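Local coordinates for prolyl-tRNA synthetase (Giardia lamblia ATCC 50803, PDB 3IAL), which probably joins proline to its cognate tRNA at the expense of ATP, and here holds the reaction intermediate prolyl-adenylate, at residues H174-T179 and F252-A257; Y256-K259 and S263-P266; P463-E468 and E472-K477. One frame throughout, in Å; residues are numbered along the deposited sequence.

Contact 1: H174-T179 and F252-A257; sequences HCCHAT and FDILYA
The phenol of Y256 reaches across to the backbone of A178, where OH donates a hydrogen bond of 2.6 Å to A178 O. The approach is not straight on: the angle at the carbonyl oxygen is 116°, and the hydroxyl stands 27° out of the carbonyl plane. A methyl group suits this position because it lets the phenol come close to the A178 backbone; A178 CB lies 3.6 Å from Y256 OH and 4.1 Å from Y256 CZ. Further along, C176 SG meets I254 CG2 at 4.4 Å, a loose apolar contact in which both side chains also lean on P266. The strand that carries H174 to H177 belongs to the antiparallel sheet of the class II synthetase core; its H174 touches the bound prolyl-adenylate, whereas the side chain of C176 lies about 13 Å from it. Residues F252-A257 follow the short helix 247-251, which D253, with positive phi, ends as the C-prime residue of a Schellman motif: I254 N bonds to S249 O and D253 N to S250 O. Outside the two segments, L141 touches both C176 and Y256, while T179 OG1, just after the tyrosine's acceptor, caps helix 180-201 through D182 N.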
loop_
_atom_site.group_PDB
_atom_site.type_symbol
_atom_site.label_atom_id
_atom_site.label_comp_id
_atom_site.label_asym_id
_atom_site.label_seq_id
_atom_site.Cartn_x
_atom_site.Cartn_y
_atom_site.Cartn_z
ATOM N N HIS B 174 -12.766 -10.438 -1.551
ATOM C CA HIS B 174 -13.354 -11.757 -1.828
ATOM C C HIS B 174 -13.732 -12.397 -0.492
ATOM O O HIS B 174 -12.882 -12.507 0.411
ATOM C CB HIS B 174 -12.354 -12.678 -2.543
ATOM C CG HIS B 174 -11.913 -12.186 -3.887
ATOM N ND1 HIS B 174 -12.447 -12.660 -5.069
ATOM C CD2 HIS B 174 -10.973 -11.273 -4.239
ATOM C CE1 HIS B 174 -11.864 -12.049 -6.087
ATOM N NE2 HIS B 174 -10.968 -11.199 -5.612
ATOM N N CYS B 175 -14.996 -12.801 -0.355
ATOM C CA CYS B 175 -15.474 -13.400 0.883
ATOM C C CYS B 175 -16.171 -14.713 0.632
ATOM O O CYS B 175 -16.870 -14.882 -0.369
ATOM C CB CYS B 175 -16.431 -12.466 1.613
ATOM S SG CYS B 175 -15.731 -10.863 2.028
ATOM N N CYS B 176 -15.978 -15.630 1.572
ATOM C CA CYS B 176 -16.540 -16.957 1.528
ATOM C C CYS B 176 -17.539 -17.080 2.678
ATOM O O CYS B 176 -17.212 -16.770 3.830
ATOM C CB CYS B 176 -15.410 -17.965 1.673
ATOM S SG CYS B 176 -15.849 -19.664 1.388
ATOM N N HIS B 177 -18.750 -17.535 2.359
ATOM C CA HIS B 177 -19.886 -17.465 3.271
ATOM C C HIS B 177 -20.553 -18.822 3.477
ATOM O O HIS B 177 -20.658 -19.619 2.550
ATOM C CB HIS B 177 -20.925 -16.497 2.706
ATOM C CG HIS B 177 -20.365 -15.167 2.305
ATOM N ND1 HIS B 177 -20.055 -14.183 3.221
ATOM C CD2 HIS B 177 -20.081 -14.651 1.085
ATOM C CE1 HIS B 177 -19.601 -13.122 2.579
ATOM N NE2 HIS B 177 -19.614 -13.376 1.283
ATOM N N ALA B 178 -21.028 -19.064 4.690
ATOM C CA ALA B 178 -21.672 -20.327 5.017
ATOM C C ALA B 178 -22.988 -20.508 4.258
ATOM O O ALA B 178 -23.294 -21.611 3.800
ATOM C CB ALA B 178 -21.900 -20.431 6.515
ATOM N N THR B 179 -23.760 -19.429 4.135
ATOM C CA THR B 179 -25.103 -19.499 3.562
ATOM C C THR B 179 -25.379 -18.397 2.541
ATOM O O THR B 179 -24.690 -17.373 2.489
ATOM C CB THR B 179 -26.188 -19.326 4.637
ATOM O OG1 THR B 179 -26.105 -17.991 5.154
ATOM C CG2 THR B 179 -26.054 -20.364 5.779
ATOM N N PHE B 252 -13.746 -25.097 -7.895
ATOM C CA PHE B 252 -12.468 -25.147 -7.166
ATOM C C PHE B 252 -12.498 -26.059 -5.935
ATOM O O PHE B 252 -11.548 -26.088 -5.153
ATOM C CB PHE B 252 -12.002 -23.718 -6.841
ATOM C CG PHE B 252 -11.636 -22.939 -8.068
ATOM C CD1 PHE B 252 -10.357 -23.020 -8.591
ATOM C CD2 PHE B 252 -12.584 -22.194 -8.751
ATOM C CE1 PHE B 252 -10.016 -22.339 -9.745
ATOM C CE2 PHE B 252 -12.246 -21.511 -9.914
ATOM C CZ PHE B 252 -10.962 -21.586 -10.408
ATOM N N ASP B 253 -13.571 -26.836 -5.796
ATOM C CA ASP B 253 -13.708 -27.812 -4.713
ATOM C C ASP B 253 -13.539 -27.176 -3.335
ATOM O O ASP B 253 -12.719 -27.623 -2.524
ATOM C CB ASP B 253 -12.713 -28.969 -4.894
ATOM C CG ASP B 253 -13.021 -29.820 -6.107
ATOM O OD1 ASP B 253 -13.594 -29.293 -7.089
ATOM O OD2 ASP B 253 -12.682 -31.025 -6.071
ATOM N N ILE B 254 -14.302 -26.111 -3.096
ATOM C CA ILE B 254 -14.389 -25.502 -1.789
ATOM C C ILE B 254 -15.573 -26.114 -1.065
ATOM O O ILE B 254 -16.731 -25.910 -1.449
ATOM C CB ILE B 254 -14.583 -23.970 -1.836
ATOM C CG1 ILE B 254 -13.526 -23.305 -2.721
ATOM C CG2 ILE B 254 -14.517 -23.416 -0.416
ATOM C CD1 ILE B 254 -13.679 -21.819 -2.829
ATOM N N LEU B 255 -15.273 -26.857 -0.012
ATOM C CA LEU B 255 -16.281 -27.548 0.753
ATOM C C LEU B 255 -15.982 -27.371 2.232
ATOM O O LEU B 255 -14.823 -27.357 2.636
ATOM C CB LEU B 255 -16.281 -29.040 0.390
ATOM C CG LEU B 255 -16.904 -29.441 -0.953
ATOM C CD1 LEU B 255 -16.580 -30.906 -1.250
ATOM C CD2 LEU B 255 -18.421 -29.220 -0.948
ATOM N N TYR B 256 -17.031 -27.211 3.028
ATOM C CA TYR B 256 -16.894 -27.171 4.474
ATOM C C TYR B 256 -17.882 -28.131 5.120
ATOM O O TYR B 256 -18.996 -28.328 4.622
ATOM C CB TYR B 256 -17.081 -25.744 5.017
ATOM C CG TYR B 256 -18.504 -25.208 5.026
ATOM C CD1 TYR B 256 -19.310 -25.333 6.160
ATOM C CD2 TYR B 256 -19.026 -24.528 3.924
ATOM C CE1 TYR B 256 -20.601 -24.825 6.188
ATOM C CE2 TYR B 256 -20.333 -24.015 3.943
ATOM C CZ TYR B 256 -21.113 -24.176 5.077
ATOM O OH TYR B 256 -22.399 -23.680 5.118
ATOM N N ALA B 257 -17.453 -28.736 6.221
ATOM C CA ALA B 257 -18.330 -29.556 7.035
ATOM C C ALA B 257 -19.157 -28.629 7.912
ATOM O O ALA B 257 -18.599 -27.867 8.695
ATOM C CB ALA B 257 -17.506 -30.536 7.902
#

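Contact 2: Y256-K259 and S263-P266; sequences YANK and SVHP
V264 lies against the ring of Y256 in a beta hairpin, with strand 256-257 running antiparallel to the start of strand 263-274. Y256 and V264 form a hydrogen-bonded pair: Y256 N donates to V264 O at 2.9 Å, and V264 N to Y256 O at 2.8 Å. Their side chains share one face of the hairpin and extend alongside each other. V264 CB sits over a face of the tyrosine ring in a CH-pi contact, 4.1 Å from the centroid and offset toward the rim. The ring is brought there by a chi1 of 74°, which places CG between the backbone N and the carbonyl carbon. A branched valine suits this neighbour, since CB and CG1 can both lie along the aromatic side chain. P266 completes the tight part, its CB 3.8 Å from Y256 CE2; its compact ring lies beside CD2 and CE2 of the phenol, the two side chains running in opposing senses. The packing is sparser toward the turn. There A257 and S263 make a non-hydrogen-bonded pair whose side chains lie on the other face and do not meet, and S263 is exposed to solvent. N258 suits the exit from the strand because its OD1 accepts from E262 N within the connecting turn; ND2, also hydrogen-bonded close by, makes only a van der Waals contact with V264 CG2, at 3.6 Å.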
loop_
_atom_site.group_PDB
_atom_site.type_symbol
_atom_site.label_atom_id
_atom_site.label_comp_id
_atom_site.label_asym_id
_atom_site.label_seq_id
_atom_site.Cartn_x
_atom_site.Cartn_y
_atom_site.Cartn_z
ATOM N N TYR B 256 -17.031 -27.211 3.028
ATOM C CA TYR B 256 -16.894 -27.171 4.474
ATOM C C TYR B 256 -17.882 -28.131 5.120
ATOM O O TYR B 256 -18.996 -28.328 4.622
ATOM C CB TYR B 256 -17.081 -25.744 5.017
ATOM C CG TYR B 256 -18.504 -25.208 5.026
ATOM C CD1 TYR B 256 -19.310 -25.333 6.160
ATOM C CD2 TYR B 256 -19.026 -24.528 3.924
ATOM C CE1 TYR B 256 -20.601 -24.825 6.188
ATOM C CE2 TYR B 256 -20.333 -24.015 3.943
ATOM C CZ TYR B 256 -21.113 -24.176 5.077
ATOM O OH TYR B 256 -22.399 -23.680 5.118
ATOM N N ALA B 257 -17.453 -28.736 6.221
ATOM C CA ALA B 257 -18.330 -29.556 7.035
ATOM C C ALA B 257 -19.157 -28.629 7.912
ATOM O O ALA B 257 -18.599 -27.867 8.695
ATOM C CB ALA B 257 -17.506 -30.536 7.902
ATOM N N ASN B 258 -20.480 -28.687 7.784
ATOM C CA ASN B 258 -21.361 -27.883 8.633
ATOM C C ASN B 258 -21.527 -28.522 10.010
ATOM O O ASN B 258 -20.853 -29.507 10.311
ATOM C CB ASN B 258 -22.704 -27.596 7.934
ATOM C CG ASN B 258 -23.587 -28.826 7.758
ATOM O OD1 ASN B 258 -23.358 -29.888 8.344
ATOM N ND2 ASN B 258 -24.639 -28.666 6.949
ATOM N N LYS B 259 -22.389 -27.958 10.852
ATOM C CA LYS B 259 -22.587 -28.467 12.223
ATOM C C LYS B 259 -23.143 -29.892 12.264
ATOM O O LYS B 259 -22.841 -30.645 13.188
ATOM C CB LYS B 259 -23.513 -27.547 13.025
ATOM C CG LYS B 259 -22.827 -26.317 13.593
ATOM C CD LYS B 259 -23.837 -25.248 13.988
ATOM C CE LYS B 259 -23.153 -24.048 14.634
ATOM N NZ LYS B 259 -24.098 -22.919 14.847
ATOM N N SER B 263 -21.259 -32.011 4.163
ATOM C CA SER B 263 -20.280 -31.321 3.349
ATOM C C SER B 263 -21.035 -30.357 2.426
ATOM O O SER B 263 -21.900 -30.786 1.661
ATOM C CB SER B 263 -19.477 -32.352 2.549
ATOM O OG SER B 263 -18.167 -31.904 2.292
ATOM N N VAL B 264 -20.719 -29.065 2.514
ATOM C CA VAL B 264 -21.485 -28.011 1.841
ATOM C C VAL B 264 -20.591 -27.060 1.034
ATOM O O VAL B 264 -19.474 -26.731 1.446
ATOM C CB VAL B 264 -22.283 -27.152 2.867
ATOM C CG1 VAL B 264 -23.168 -26.121 2.151
ATOM C CG2 VAL B 264 -23.128 -28.035 3.779
ATOM N N HIS B 265 -21.099 -26.618 -0.112
ATOM C CA HIS B 265 -20.422 -25.616 -0.922
ATOM C C HIS B 265 -20.772 -24.244 -0.371
ATOM O O HIS B 265 -21.944 -23.875 -0.359
ATOM C CB HIS B 265 -20.861 -25.692 -2.384
ATOM C CG HIS B 265 -20.195 -26.783 -3.161
ATOM N ND1 HIS B 265 -18.827 -26.948 -3.187
ATOM C CD2 HIS B 265 -20.708 -27.750 -3.958
ATOM C CE1 HIS B 265 -18.526 -27.981 -3.954
ATOM N NE2 HIS B 265 -19.650 -28.483 -4.436
ATOM N N PRO B 266 -19.764 -23.483 0.088
ATOM C CA PRO B 266 -20.053 -22.146 0.569
ATOM C C PRO B 266 -20.338 -21.196 -0.588
ATOM O O PRO B 266 -20.016 -21.488 -1.740
ATOM C CB PRO B 266 -18.761 -21.746 1.287
ATOM C CG PRO B 266 -17.685 -22.490 0.570
ATOM C CD PRO B 266 -18.315 -23.734 -0.009
#

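Contact 3: P463-E468 and E472-K477; sequences PFYTTE and EVWDKK
The rings of F464 and Y465 both turn an edge to the indole of W474, meeting it at CD1. F464 CE1 lies 3.8 Å from W474 CD1, and Y465 CE2 approaches the same carbon at 3.9 Å. With F464 the geometry is an offset edge-to-face pair: the phenylalanine edge is directed at the face of the five-membered ring, the planes stand at 87°, and the centroids are 5.6 Å apart. The side chains of Y465 and W474 run roughly perpendicular, and Y465 CD2 also lies over a face of F464. T466 CG2 lies over one face of the Y465 ring, and the CD methylene of K477, almost one turn further along the helix, lies over a face of W474. Long aliphatic lysine carbons suit such a place, for they can cover an indole while the charged end extends beyond it. F464 reaches the helix with CG anti to the backbone N (chi1 -170°) and is buried, touching C501 and M512 as well. Beyond F464 and Y465 the chain bends in an ST turn, T466 OG1 accepting from E468 N at 2.9 Å. The contact packs the end of strand 459-464 against the first turns of helix 472-482, within the C-terminal domain characteristic of archaeal/eukaryotic-type prolyl-tRNA synthetases.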
loop_
_atom_site.group_PDB
_atom_site.type_symbol
_atom_site.label_atom_id
_atom_site.label_comp_id
_atom_site.label_asym_id
_atom_site.label_seq_id
_atom_site.Cartn_x
_atom_site.Cartn_y
_atom_site.Cartn_z
ATOM N N PRO B 463 -39.657 2.739 -17.858
ATOM C CA PRO B 463 -40.276 1.475 -17.455
ATOM C C PRO B 463 -40.075 0.431 -18.555
ATOM O O PRO B 463 -40.085 0.775 -19.746
ATOM C CB PRO B 463 -41.759 1.824 -17.262
ATOM C CG PRO B 463 -41.962 3.148 -17.932
ATOM C CD PRO B 463 -40.636 3.820 -18.077
ATOM N N PHE B 464 -39.878 -0.818 -18.151
ATOM C CA PHE B 464 -39.509 -1.879 -19.077
ATOM C C PHE B 464 -40.137 -3.197 -18.627
ATOM O O PHE B 464 -40.299 -3.431 -17.430
ATOM C CB PHE B 464 -37.978 -1.976 -19.138
ATOM C CG PHE B 464 -37.453 -2.874 -20.220
ATOM C CD1 PHE B 464 -37.698 -2.601 -21.554
ATOM C CD2 PHE B 464 -36.671 -3.977 -19.897
ATOM C CE1 PHE B 464 -37.188 -3.433 -22.559
ATOM C CE2 PHE B 464 -36.164 -4.806 -20.877
ATOM C CZ PHE B 464 -36.422 -4.536 -22.216
ATOM N N TYR B 465 -40.460 -4.055 -19.591
ATOM C CA TYR B 465 -41.311 -5.225 -19.350
ATOM C C TYR B 465 -40.633 -6.460 -18.725
ATOM O O TYR B 465 -41.327 -7.379 -18.298
ATOM C CB TYR B 465 -42.007 -5.632 -20.657
ATOM C CG TYR B 465 -41.167 -6.494 -21.571
ATOM C CD1 TYR B 465 -41.293 -7.887 -21.552
ATOM C CD2 TYR B 465 -40.246 -5.929 -22.442
ATOM C CE1 TYR B 465 -40.531 -8.683 -22.380
ATOM C CE2 TYR B 465 -39.475 -6.719 -23.270
ATOM C CZ TYR B 465 -39.627 -8.097 -23.239
ATOM O OH TYR B 465 -38.859 -8.891 -24.056
ATOM N N THR B 466 -39.302 -6.501 -18.684
ATOM C CA THR B 466 -38.604 -7.676 -18.173
ATOM C C THR B 466 -37.196 -7.375 -17.646
ATOM O O THR B 466 -36.530 -6.447 -18.095
ATOM C CB THR B 466 -38.477 -8.759 -19.264
ATOM O OG1 THR B 466 -37.947 -9.952 -18.687
ATOM C CG2 THR B 466 -37.549 -8.297 -20.401
ATOM N N THR B 467 -36.755 -8.176 -16.686
ATOM C CA THR B 467 -35.377 -8.138 -16.222
ATOM C C THR B 467 -34.659 -9.403 -16.664
ATOM O O THR B 467 -33.519 -9.634 -16.273
ATOM C CB THR B 467 -35.302 -8.038 -14.689
ATOM O OG1 THR B 467 -35.822 -9.242 -14.099
ATOM C CG2 THR B 467 -36.081 -6.833 -14.201
ATOM N N GLU B 468 -35.337 -10.207 -17.486
ATOM C CA GLU B 468 -34.836 -11.496 -17.926
ATOM C C GLU B 468 -34.082 -11.355 -19.260
ATOM O O GLU B 468 -34.004 -10.259 -19.838
ATOM C CB GLU B 468 -36.006 -12.500 -18.024
ATOM C CG GLU B 468 -36.706 -12.751 -16.662
ATOM C CD GLU B 468 -37.958 -13.640 -16.739
ATOM O OE1 GLU B 468 -38.518 -13.858 -17.835
ATOM O OE2 GLU B 468 -38.397 -14.113 -15.672
ATOM N N GLU B 472 -32.421 -8.397 -23.886
ATOM C CA GLU B 472 -31.258 -8.095 -24.720
ATOM C C GLU B 472 -31.637 -7.666 -26.140
ATOM O O GLU B 472 -30.903 -6.920 -26.773
ATOM C CB GLU B 472 -30.293 -9.285 -24.785
ATOM C CG GLU B 472 -28.976 -8.900 -25.415
ATOM C CD GLU B 472 -27.924 -9.975 -25.385
ATOM O OE1 GLU B 472 -28.194 -11.099 -24.915
ATOM O OE2 GLU B 472 -26.804 -9.664 -25.838
ATOM N N VAL B 473 -32.781 -8.135 -26.629
ATOM C CA VAL B 473 -33.287 -7.746 -27.948
ATOM C C VAL B 473 -33.375 -6.215 -28.065
ATOM O O VAL B 473 -32.962 -5.631 -29.071
ATOM C CB VAL B 473 -34.664 -8.409 -28.226
ATOM C CG1 VAL B 473 -35.273 -7.907 -29.517
ATOM C CG2 VAL B 473 -34.512 -9.935 -28.271
ATOM N N TRP B 474 -33.886 -5.583 -27.010
ATOM C CA TRP B 474 -33.988 -4.126 -26.923
ATOM C C TRP B 474 -32.646 -3.437 -26.658
ATOM O O TRP B 474 -32.417 -2.324 -27.132
ATOM C CB TRP B 474 -35.034 -3.741 -25.872
ATOM C CG TRP B 474 -36.418 -4.049 -26.364
ATOM C CD1 TRP B 474 -37.205 -5.117 -26.020
ATOM C CD2 TRP B 474 -37.155 -3.305 -27.338
ATOM N NE1 TRP B 474 -38.396 -5.064 -26.707
ATOM C CE2 TRP B 474 -38.390 -3.964 -27.524
ATOM C CE3 TRP B 474 -36.892 -2.142 -28.073
ATOM C CZ2 TRP B 474 -39.365 -3.493 -28.409
ATOM C CZ3 TRP B 474 -37.863 -1.673 -28.953
ATOM C CH2 TRP B 474 -39.081 -2.350 -29.113
ATOM N N ASP B 475 -31.751 -4.096 -25.927
ATOM C CA ASP B 475 -30.389 -3.585 -25.764
ATOM C C ASP B 475 -29.733 -3.397 -27.144
ATOM O O ASP B 475 -29.142 -2.351 -27.427
ATOM C CB ASP B 475 -29.567 -4.532 -24.879
ATOM C CG ASP B 475 -28.200 -3.970 -24.504
ATOM O OD1 ASP B 475 -28.081 -2.776 -24.126
ATOM O OD2 ASP B 475 -27.236 -4.753 -24.567
ATOM N N LYS B 476 -29.866 -4.398 -28.014
ATOM C CA LYS B 476 -29.307 -4.319 -29.366
ATOM C C LYS B 476 -29.940 -3.209 -30.225
ATOM O O LYS B 476 -29.228 -2.476 -30.910
ATOM C CB LYS B 476 -29.423 -5.671 -30.069
ATOM C CG LYS B 476 -28.536 -6.757 -29.453
ATOM C CD LYS B 476 -28.722 -8.090 -30.156
ATOM C CE LYS B 476 -27.930 -9.205 -29.481
ATOM N NZ LYS B 476 -27.841 -10.408 -30.365
ATOM N N LYS B 477 -31.264 -3.063 -30.178
ATOM C CA LYS B 477 -31.922 -1.992 -30.950
ATOM C C LYS B 477 -31.440 -0.609 -30.505
ATOM O O LYS B 477 -31.211 0.276 -31.341
ATOM C CB LYS B 477 -33.445 -2.069 -30.836
ATOM C CG LYS B 477 -34.065 -3.264 -31.525
ATOM C CD LYS B 477 -35.545 -3.370 -31.203
ATOM C CE LYS B 477 -36.185 -4.543 -31.920
ATOM N NZ LYS B 477 -36.265 -4.317 -33.388
#

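Contacts 1 and 2 are neighbours in the class II core, their centres about 7 Å apart, and both use strand 256-257. Contact 1 is buried and ties that strand, through a side-chain-to-backbone hydrogen bond and apolar contacts, to residues at and just beyond the end of 167-177; contact 2 is partly buried, with S263 on its exposed side, and ties it to 263-274 through paired backbone bonds. The two are further joined where H265 ND1 meets I254 O, probably as a hydrogen bond, and where P266 CB packs against the carbonyl oxygen of H177. Contact 3, also partly buried, lies in the C-terminal region, with nearest atoms about 22 Å from contact 1, and holds strand to helix by aromatic packing.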